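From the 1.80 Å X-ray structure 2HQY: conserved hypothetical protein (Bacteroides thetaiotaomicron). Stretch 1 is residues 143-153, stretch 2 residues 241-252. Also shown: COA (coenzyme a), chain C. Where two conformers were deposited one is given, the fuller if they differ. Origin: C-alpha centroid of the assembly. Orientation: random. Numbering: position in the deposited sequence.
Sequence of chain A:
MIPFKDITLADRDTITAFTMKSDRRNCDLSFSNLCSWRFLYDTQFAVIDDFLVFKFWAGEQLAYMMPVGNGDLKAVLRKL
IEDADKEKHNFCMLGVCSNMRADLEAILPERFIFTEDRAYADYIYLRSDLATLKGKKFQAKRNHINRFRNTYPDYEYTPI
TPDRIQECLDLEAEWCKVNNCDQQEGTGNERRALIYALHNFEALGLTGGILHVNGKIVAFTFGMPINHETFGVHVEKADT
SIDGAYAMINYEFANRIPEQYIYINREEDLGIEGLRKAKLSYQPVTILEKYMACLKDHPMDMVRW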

# COMPACT_ATOMS: atom_id res chain seq x y z
N ASN A 143 -26.16 21.18 -24.69
CA ASN A 143 -27.53 21.06 -24.18
C ASN A 143 -27.60 20.68 -22.70
O ASN A 143 -28.41 21.23 -21.95
CB ASN A 143 -28.33 20.06 -25.03
CG ASN A 143 -28.59 20.56 -26.45
OD1 ASN A 143 -28.36 21.73 -26.78
ND2 ASN A 143 -29.07 19.67 -27.31
N HIS A 144 -26.75 19.73 -22.27
CA HIS A 144 -26.71 19.29 -20.86
C HIS A 144 -26.25 20.44 -19.95
O HIS A 144 -26.78 20.61 -18.86
CB HIS A 144 -25.78 18.09 -20.62
CG HIS A 144 -26.00 16.93 -21.54
ND1 HIS A 144 -27.20 16.73 -22.19
CD2 HIS A 144 -25.19 15.91 -21.92
CE1 HIS A 144 -27.11 15.64 -22.94
NE2 HIS A 144 -25.90 15.12 -22.78
N ILE A 145 -25.26 21.20 -20.41
CA ILE A 145 -24.71 22.33 -19.66
C ILE A 145 -25.79 23.39 -19.50
O ILE A 145 -25.98 23.97 -18.42
CB ILE A 145 -23.50 22.98 -20.40
CG1 ILE A 145 -22.29 22.02 -20.47
CG2 ILE A 145 -23.15 24.35 -19.81
CD1 ILE A 145 -21.89 21.40 -19.17
N ASN A 146 -26.50 23.65 -20.60
CA ASN A 146 -27.53 24.68 -20.64
C ASN A 146 -28.72 24.32 -19.74
O ASN A 146 -29.22 25.18 -19.02
CB ASN A 146 -27.98 24.93 -22.08
CG ASN A 146 -26.95 25.72 -22.91
OD1 ASN A 146 -26.02 26.33 -22.38
ND2 ASN A 146 -27.14 25.71 -24.23
N ARG A 147 -29.13 23.05 -19.78
CA ARG A 147 -30.17 22.51 -18.90
C ARG A 147 -29.77 22.64 -17.42
O ARG A 147 -30.60 23.04 -16.57
CB ARG A 147 -30.43 21.04 -19.22
CG ARG A 147 -31.69 20.45 -18.55
CD ARG A 147 -32.07 19.07 -19.11
N PHE A 148 -28.51 22.33 -17.13
CA PHE A 148 -27.98 22.47 -15.78
C PHE A 148 -28.06 23.91 -15.29
O PHE A 148 -28.57 24.17 -14.19
CB PHE A 148 -26.54 21.96 -15.69
CG PHE A 148 -26.04 21.88 -14.28
CD1 PHE A 148 -26.25 20.73 -13.52
CD2 PHE A 148 -25.39 22.97 -13.69
CE1 PHE A 148 -25.81 20.63 -12.22
CE2 PHE A 148 -24.93 22.88 -12.36
CZ PHE A 148 -25.14 21.69 -11.63
N ARG A 149 -27.58 24.84 -16.11
CA ARG A 149 -27.60 26.27 -15.77
C ARG A 149 -29.02 26.76 -15.52
O ARG A 149 -29.26 27.52 -14.59
CB ARG A 149 -26.93 27.10 -16.87
CG ARG A 149 -25.44 27.06 -16.87
CD ARG A 149 -24.85 27.81 -18.06
NE ARG A 149 -23.39 27.84 -17.99
CZ ARG A 149 -22.57 27.78 -19.04
NH1 ARG A 149 -23.05 27.69 -20.27
NH2 ARG A 149 -21.25 27.81 -18.87
N ASN A 150 -29.95 26.30 -16.36
CA ASN A 150 -31.36 26.66 -16.24
C ASN A 150 -32.00 26.10 -14.97
O ASN A 150 -32.77 26.80 -14.30
CB ASN A 150 -32.13 26.17 -17.45
CG ASN A 150 -32.08 27.14 -18.60
OD1 ASN A 150 -31.86 28.34 -18.40
ND2 ASN A 150 -32.32 26.64 -19.80
N THR A 151 -31.69 24.85 -14.65
CA THR A 151 -32.26 24.20 -13.48
C THR A 151 -31.62 24.73 -12.20
O THR A 151 -32.32 24.97 -11.22
CB THR A 151 -32.12 22.67 -13.56
OG1 THR A 151 -32.74 22.22 -14.76
CG2 THR A 151 -32.81 21.99 -12.36
N TYR A 152 -30.30 24.95 -12.25
CA TYR A 152 -29.53 25.37 -11.08
C TYR A 152 -28.74 26.66 -11.35
O TYR A 152 -27.50 26.63 -11.37
CB TYR A 152 -28.58 24.24 -10.66
CG TYR A 152 -29.25 22.88 -10.48
CD1 TYR A 152 -29.00 21.84 -11.38
CD2 TYR A 152 -30.13 22.65 -9.43
CE1 TYR A 152 -29.61 20.59 -11.21
CE2 TYR A 152 -30.74 21.41 -9.25
CZ TYR A 152 -30.47 20.39 -10.14
OH TYR A 152 -31.09 19.18 -9.96
N PRO A 153 -29.45 27.79 -11.56
CA PRO A 153 -28.80 29.03 -12.07
C PRO A 153 -27.77 29.63 -11.11
O PRO A 153 -26.93 30.44 -11.54
CB PRO A 153 -29.98 29.99 -12.25
CG PRO A 153 -31.06 29.45 -11.36
CD PRO A 153 -30.90 27.98 -11.32
N SER A 241 -28.49 11.81 -8.17
CA SER A 241 -29.80 12.45 -8.21
C SER A 241 -29.78 13.88 -8.77
O SER A 241 -30.82 14.53 -8.85
CB SER A 241 -30.46 12.42 -6.83
OG SER A 241 -29.68 13.10 -5.86
N ILE A 242 -28.59 14.37 -9.13
CA ILE A 242 -28.44 15.69 -9.75
C ILE A 242 -28.11 15.54 -11.23
O ILE A 242 -26.99 15.18 -11.61
CB ILE A 242 -27.37 16.56 -9.03
CG1 ILE A 242 -27.54 16.51 -7.50
CG2 ILE A 242 -27.38 18.01 -9.57
CD1 ILE A 242 -28.84 17.10 -6.98
N ASP A 243 -29.11 15.83 -12.07
CA ASP A 243 -28.99 15.74 -13.53
C ASP A 243 -28.04 16.82 -14.08
O ASP A 243 -28.25 18.00 -13.84
CB ASP A 243 -30.39 15.92 -14.13
CG ASP A 243 -30.50 15.39 -15.55
OD1 ASP A 243 -31.15 14.34 -15.74
OD2 ASP A 243 -29.95 16.03 -16.48
N GLY A 244 -27.01 16.40 -14.81
CA GLY A 244 -26.10 17.35 -15.48
C GLY A 244 -24.85 17.69 -14.68
O GLY A 244 -23.98 18.45 -15.14
N ALA A 245 -24.76 17.15 -13.47
CA ALA A 245 -23.61 17.46 -12.64
C ALA A 245 -22.30 16.93 -13.23
O ALA A 245 -21.31 17.63 -13.17
CB ALA A 245 -23.80 16.96 -11.21
N TYR A 246 -22.29 15.72 -13.77
CA TYR A 246 -21.06 15.22 -14.43
C TYR A 246 -20.65 16.12 -15.60
O TYR A 246 -19.46 16.47 -15.74
CB TYR A 246 -21.22 13.77 -14.92
CG TYR A 246 -20.97 12.73 -13.83
CD1 TYR A 246 -22.01 11.92 -13.36
CD2 TYR A 246 -19.69 12.57 -13.27
CE1 TYR A 246 -21.78 10.94 -12.36
CE2 TYR A 246 -19.45 11.62 -12.26
CZ TYR A 246 -20.49 10.81 -11.81
OH TYR A 246 -20.26 9.86 -10.82
N ALA A 247 -21.62 16.52 -16.43
CA ALA A 247 -21.31 17.43 -17.56
C ALA A 247 -20.75 18.77 -17.08
O ALA A 247 -19.76 19.27 -17.65
CB ALA A 247 -22.56 17.67 -18.46
N MET A 248 -21.39 19.37 -16.09
CA MET A 248 -20.98 20.71 -15.63
C MET A 248 -19.58 20.70 -14.97
O MET A 248 -18.77 21.61 -15.24
CB MET A 248 -22.00 21.36 -14.69
CG MET A 248 -21.54 22.78 -14.25
SD MET A 248 -21.27 23.88 -15.72
CE MET A 248 -22.92 24.01 -15.88
N ILE A 249 -19.30 19.70 -14.14
CA ILE A 249 -17.99 19.67 -13.46
C ILE A 249 -16.85 19.42 -14.44
O ILE A 249 -15.77 20.01 -14.32
CB ILE A 249 -17.93 18.74 -12.22
CG1 ILE A 249 -16.70 19.15 -11.39
CG2 ILE A 249 -17.94 17.24 -12.62
CD1 ILE A 249 -16.78 18.89 -9.95
N ASN A 250 -17.11 18.56 -15.43
CA ASN A 250 -16.18 18.30 -16.52
C ASN A 250 -15.82 19.62 -17.23
O ASN A 250 -14.65 19.98 -17.34
CB ASN A 250 -16.86 17.28 -17.46
CG ASN A 250 -16.01 16.90 -18.67
OD1 ASN A 250 -15.18 17.67 -19.18
ND2 ASN A 250 -16.25 15.67 -19.15
N TYR A 251 -16.85 20.36 -17.67
CA TYR A 251 -16.70 21.65 -18.33
C TYR A 251 -15.98 22.70 -17.46
O TYR A 251 -15.05 23.36 -17.93
CB TYR A 251 -18.08 22.16 -18.75
CG TYR A 251 -18.04 23.50 -19.42
CD1 TYR A 251 -17.68 23.61 -20.76
CD2 TYR A 251 -18.32 24.66 -18.71
CE1 TYR A 251 -17.64 24.86 -21.39
CE2 TYR A 251 -18.29 25.93 -19.33
CZ TYR A 251 -17.94 26.01 -20.65
OH TYR A 251 -17.91 27.27 -21.25
N GLU A 252 -16.41 22.88 -16.21
CA GLU A 252 -15.76 23.90 -15.37
C GLU A 252 -14.29 23.58 -15.14
O GLU A 252 -13.43 24.45 -15.24
CB GLU A 252 -16.49 24.06 -14.02
CG GLU A 252 -17.86 24.77 -14.15
CD GLU A 252 -17.77 26.28 -13.97
OE1 GLU A 252 -16.63 26.81 -13.85
OE2 GLU A 252 -18.84 26.94 -13.96
N1A COA C . -14.11 2.96 -11.17
C2A COA C . -14.79 4.11 -11.03
N3A COA C . -16.12 4.17 -11.24
C4A COA C . -16.80 3.04 -11.59
C5A COA C . -16.13 1.84 -11.74
C6A COA C . -14.74 1.81 -11.52
N6A COA C . -14.01 0.67 -11.64
N7A COA C . -17.06 0.91 -12.10
C8A COA C . -18.27 1.53 -12.16
N9A COA C . -18.10 2.83 -11.87
C1B COA C . -19.16 3.87 -11.76
C2B COA C . -19.90 4.40 -12.98
O2B COA C . -19.23 5.52 -13.53
C3B COA C . -21.20 4.85 -12.33
O3B COA C . -21.05 6.13 -11.72
P3B COA C . -22.32 7.10 -11.48
O7A COA C . -22.58 7.65 -12.88
O8A COA C . -21.87 8.09 -10.42
O9A COA C . -23.46 6.22 -11.00
C4B COA C . -21.46 3.85 -11.22
O4B COA C . -20.17 3.33 -10.87
C5B COA C . -22.42 2.73 -11.65
O5B COA C . -22.40 2.62 -13.08
P1A COA C . -22.41 1.24 -13.93
O1A COA C . -21.86 1.55 -15.31
O2A COA C . -21.81 0.09 -13.14
O3A COA C . -24.01 1.03 -14.09
O4A COA C . -26.36 0.70 -13.20
O5A COA C . -24.29 0.10 -11.70
O HOH W 1 -28.30 18.76 -17.57

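Phe 148 and Met 248 form the apolar centre of the contact. With chi1 near t, Phe 148 directs its ring at the start of the second helix; Met 248 CB lies over one ring face, 4.0 Å from the centroid in a CH-pi contact, and its flexible chain folds back (chi2 and chi3 both p) to bring CE within 3.5 Å of Phe 148 CD2. At the ring edge, Ile 242 CG2 approaches Phe 148 CE1 at 4.0 Å. Gly 244, the N-cap residue, lets the backbone come close to the ring (Gly 244 C to Phe 148 CD1 3.5 Å): its phi of 95° suits glycine, and a CB there would lie only 3.1 Å from Phe 148 CD1. Next to the Phe 148 ring, Ile 145 CD1 packs 3.9 Å from both Ala 247 CB and Tyr 251 CB and lies 3.4 Å from Ala 247 O, while Ile 145 CG2 is 4.0 Å from Met 248 CE. The helices cross at 103°, axes 8.7 Å apart; the two stretches bury 579 Å², both sides summed, without one direct hydrogen bond. Past the helix end, Tyr 152 CE1 meets Ile 242 CG2 at 3.8 Å. At the periphery, extended Arg 149 brings NH2 to 3.5 Å from Tyr 251 CE2. A water bridges the polar margin, its O donating to His 144 O (2.7 Å) and weakly to Asp 243 OD2 (3.4 Å).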